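Local coordinates for malate dehydrogenase (Naegleria fowleri, PDB 6UM4) that catalyses the reversible, NAD(P)-dependent oxidation of malate to oxaloacetate, at the interface of chains A and B. Residues are numbered along the deposited sequence; one frame, centred on the assembly and turned at random. Chains: chain A/B, Malate dehydrogenase.

The interface of chains A and B. Residues chain A 115-116, 119, 121; chain B 115-116, 119, 121.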
ATOM      1  N   PHE A 115      -2.058  -5.512  -1.266  1.00 22.82           N
ATOM      2  CA  PHE A 115      -2.082  -5.354   0.186  1.00 21.11           C
ATOM      3  C   PHE A 115      -3.253  -4.484   0.637  1.00 22.88           C
ATOM      4  O   PHE A 115      -3.795  -4.704   1.726  1.00 27.10           O
ATOM      5  CB  PHE A 115      -0.750  -4.768   0.712  1.00 23.14           C
ATOM      6  CG  PHE A 115       0.388  -5.765   0.779  1.00 21.94           C
ATOM      7  CD1 PHE A 115       0.737  -6.357   1.976  1.00 25.09           C
ATOM      8  CD2 PHE A 115       1.089  -6.120  -0.369  1.00 21.83           C
ATOM      9  CE1 PHE A 115       1.769  -7.287   2.039  1.00 31.79           C
ATOM     10  CE2 PHE A 115       2.102  -7.040  -0.326  1.00 23.02           C
ATOM     11  CZ  PHE A 115       2.450  -7.634   0.885  1.00 29.46           C
ATOM     12  N   ARG A 116      -3.682  -3.530  -0.187  1.00 20.82           N
ATOM     13  CA  ARG A 116      -4.829  -2.690   0.133  1.00 21.75           C
ATOM     14  C   ARG A 116      -6.137  -3.338  -0.303  1.00 31.25           C
ATOM     15  O   ARG A 116      -7.215  -2.768  -0.093  1.00 32.60           O
ATOM     16  CB  ARG A 116      -4.663  -1.293  -0.507  1.00 19.44           C
ATOM     17  CG  ARG A 116      -3.437  -0.565   0.073  1.00 21.51           C
ATOM     18  CD  ARG A 116      -3.203   0.792  -0.564  1.00 24.16           C
ATOM     19  NE  ARG A 116      -4.245   1.724  -0.157  1.00 22.78           N
ATOM     20  CZ  ARG A 116      -4.386   2.952  -0.646  1.00 24.66           C
ATOM     21  NH1 ARG A 116      -3.556   3.398  -1.576  1.00 18.43           N
ATOM     22  NH2 ARG A 116      -5.365   3.723  -0.208  1.00 18.79           N
ATOM     23  N   ASN A 119      -6.018  -6.053   3.137  1.00 22.61           N
ATOM     24  CA  ASN A 119      -6.238  -5.413   4.429  1.00 23.09           C
ATOM     25  C   ASN A 119      -7.700  -5.104   4.688  1.00 23.30           C
ATOM     26  O   ASN A 119      -8.032  -4.661   5.793  1.00 27.73           O
ATOM     27  CB  ASN A 119      -5.387  -4.118   4.547  1.00 29.23           C
ATOM     28  CG  ASN A 119      -5.842  -3.002   3.590  1.00 32.66           C
ATOM     29  OD1 ASN A 119      -6.657  -3.242   2.707  1.00 34.93           O
ATOM     30  ND2 ASN A 119      -5.267  -1.789   3.736  1.00 21.48           N
ATOM     31  N   GLU A 121      -9.436  -2.830   2.874  1.00 23.41           N
ATOM     32  CA  GLU A 121      -9.743  -1.439   2.510  1.00 22.59           C
ATOM     33  C   GLU A 121     -10.637  -1.356   1.276  1.00 24.61           C
ATOM     34  O   GLU A 121     -11.578  -0.556   1.233  1.00 24.34           O
ATOM     35  CB  GLU A 121      -8.445  -0.651   2.291  1.00 21.27           C
ATOM     36  CG  GLU A 121      -8.630   0.830   1.921  1.00 21.04           C
ATOM     37  CD  GLU A 121      -7.294   1.520   1.677  1.00 28.23           C
ATOM     38  OE1 GLU A 121      -6.251   0.837   1.845  1.00 23.36           O
ATOM     39  OE2 GLU A 121      -7.280   2.723   1.313  1.00 21.20           O
TER
ATOM     40  N   PHE B 115       1.290   5.603   1.815  1.00 24.11           N
ATOM     41  CA  PHE B 115      -0.108   5.592   1.391  1.00 21.89           C
ATOM     42  C   PHE B 115      -1.010   4.976   2.445  1.00 23.29           C
ATOM     43  O   PHE B 115      -2.176   5.362   2.557  1.00 21.69           O
ATOM     44  CB  PHE B 115      -0.227   4.846   0.070  1.00 22.94           C
ATOM     45  CG  PHE B 115       0.212   5.660  -1.091  1.00 26.84           C
ATOM     46  CD1 PHE B 115      -0.711   6.228  -1.934  1.00 23.88           C
ATOM     47  CD2 PHE B 115       1.555   5.889  -1.317  1.00 32.13           C
ATOM     48  CE1 PHE B 115      -0.300   7.020  -2.983  1.00 29.43           C
ATOM     49  CE2 PHE B 115       1.960   6.673  -2.370  1.00 31.57           C
ATOM     50  CZ  PHE B 115       1.025   7.237  -3.210  1.00 24.89           C
ATOM     51  N   ARG B 116      -0.482   4.049   3.242  1.00 20.44           N
ATOM     52  CA  ARG B 116      -1.244   3.398   4.297  1.00 22.67           C
ATOM     53  C   ARG B 116      -1.168   4.147   5.626  1.00 23.62           C
ATOM     54  O   ARG B 116      -1.820   3.746   6.597  1.00 26.02           O
ATOM     55  CB  ARG B 116      -0.766   1.949   4.434  1.00 21.84           C
ATOM     56  CG  ARG B 116      -1.056   1.137   3.164  1.00 25.02           C
ATOM     57  CD  ARG B 116      -0.505  -0.281   3.283  1.00 21.51           C
ATOM     58  NE  ARG B 116      -1.239  -1.050   4.267  1.00 20.23           N
ATOM     59  CZ  ARG B 116      -0.893  -2.285   4.639  1.00 24.76           C
ATOM     60  NH1 ARG B 116       0.176  -2.876   4.108  1.00 20.22           N
ATOM     61  NH2 ARG B 116      -1.611  -2.924   5.539  1.00 20.41           N
ATOM     62  N   ASN B 119      -3.992   7.025   4.197  1.00 21.48           N
ATOM     63  CA  ASN B 119      -5.353   6.515   4.047  1.00 23.62           C
ATOM     64  C   ASN B 119      -6.075   6.380   5.383  1.00 26.15           C
ATOM     65  O   ASN B 119      -7.239   5.968   5.401  1.00 25.16           O
ATOM     66  CB  ASN B 119      -5.380   5.172   3.275  1.00 22.62           C
ATOM     67  CG  ASN B 119      -4.803   3.986   4.071  1.00 30.47           C
ATOM     68  OD1 ASN B 119      -4.168   4.159   5.118  1.00 33.13           O
ATOM     69  ND2 ASN B 119      -5.045   2.766   3.570  1.00 25.07           N
ATOM     70  N   GLU B 121      -5.231   4.248   7.772  1.00 26.74           N
ATOM     71  CA  GLU B 121      -5.185   2.877   8.281  1.00 21.97           C
ATOM     72  C   GLU B 121      -4.321   2.774   9.542  1.00 25.21           C
ATOM     73  O   GLU B 121      -4.708   2.109  10.512  1.00 29.25           O
ATOM     74  CB  GLU B 121      -4.669   1.931   7.179  1.00 21.19           C
ATOM     75  CG  GLU B 121      -4.633   0.448   7.568  1.00 21.16           C
ATOM     76  CD  GLU B 121      -3.946  -0.443   6.523  1.00 26.60           C
ATOM     77  OE1 GLU B 121      -3.484   0.077   5.487  1.00 27.40           O
ATOM     78  OE2 GLU B 121      -3.835  -1.673   6.767  1.00 24.78           O
TER
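Two copies of an Arg-Asn-Glu cluster, at and just beyond the C-terminal end of helix 108-118 in the dinucleotide-binding domain, face each other across a two-fold axis. Malate dehydrogenases of this family commonly work as dimers, so the symmetric contact is probably biological. Within each chain arginine and glutamate form a salt bridge. A:Arg116 leaves the helix with CG anti to the carbonyl carbon and bends at chi3 (70°), presenting the NE/NH2 edge of its guanidinium to A:Glu121, whose CD lies in the guanidinium plane, though the carboxylate itself is tilted, so that NE comes to OE1 from above its plane. The side-on grip uses one nitrogen per oxygen: NE to OE1, nearly straight at hydrogen, and A:Arg116 NH2 to the syn lone pair of A:Glu121 OE2 at 2.6 Å. B:Arg116 holds B:Glu121 with the same side-on grip, but here NE of B:Arg116, 2.8 Å from OE1 of B:Glu121, does lie on a syn lone pair. Each glutamate is extended, CG anti to its backbone N.

A:Asn119 has its CG in the crowded position between backbone N and carbonyl carbon (chi1 68°), and its OD1 accepts a hydrogen bond from the backbone N of A:Glu121 at 2.8 Å, the donor lying above the carbonyl plane. That bond helps to fix the amide's rotation and sends ND2 over to the other subunit. The amide of B:Asn119 crosses the carboxylate of A:Glu121 obliquely, the planes 62° apart, with ND2 2.9 Å from OE1; the reciprocal bond from A:Asn119 ND2 to B:Glu121 OE1 measures 3.1 Å. Both are bent and weak. The two OE1 atoms, of A:Glu121 and B:Glu121, lie 4.6 Å apart, a like-charge approach that the arginines and amides presumably offset.

Tip to tip with B:Asn119, the guanidinium of A:Arg116 stands almost perpendicular to its amide. Its remaining nitrogen reaches past the cluster to the phenylalanine of the other chain, whose ring it meets obliquely rather than stacked: A:Arg116 NH1 rests 4.0 Å from B:Phe115 CB.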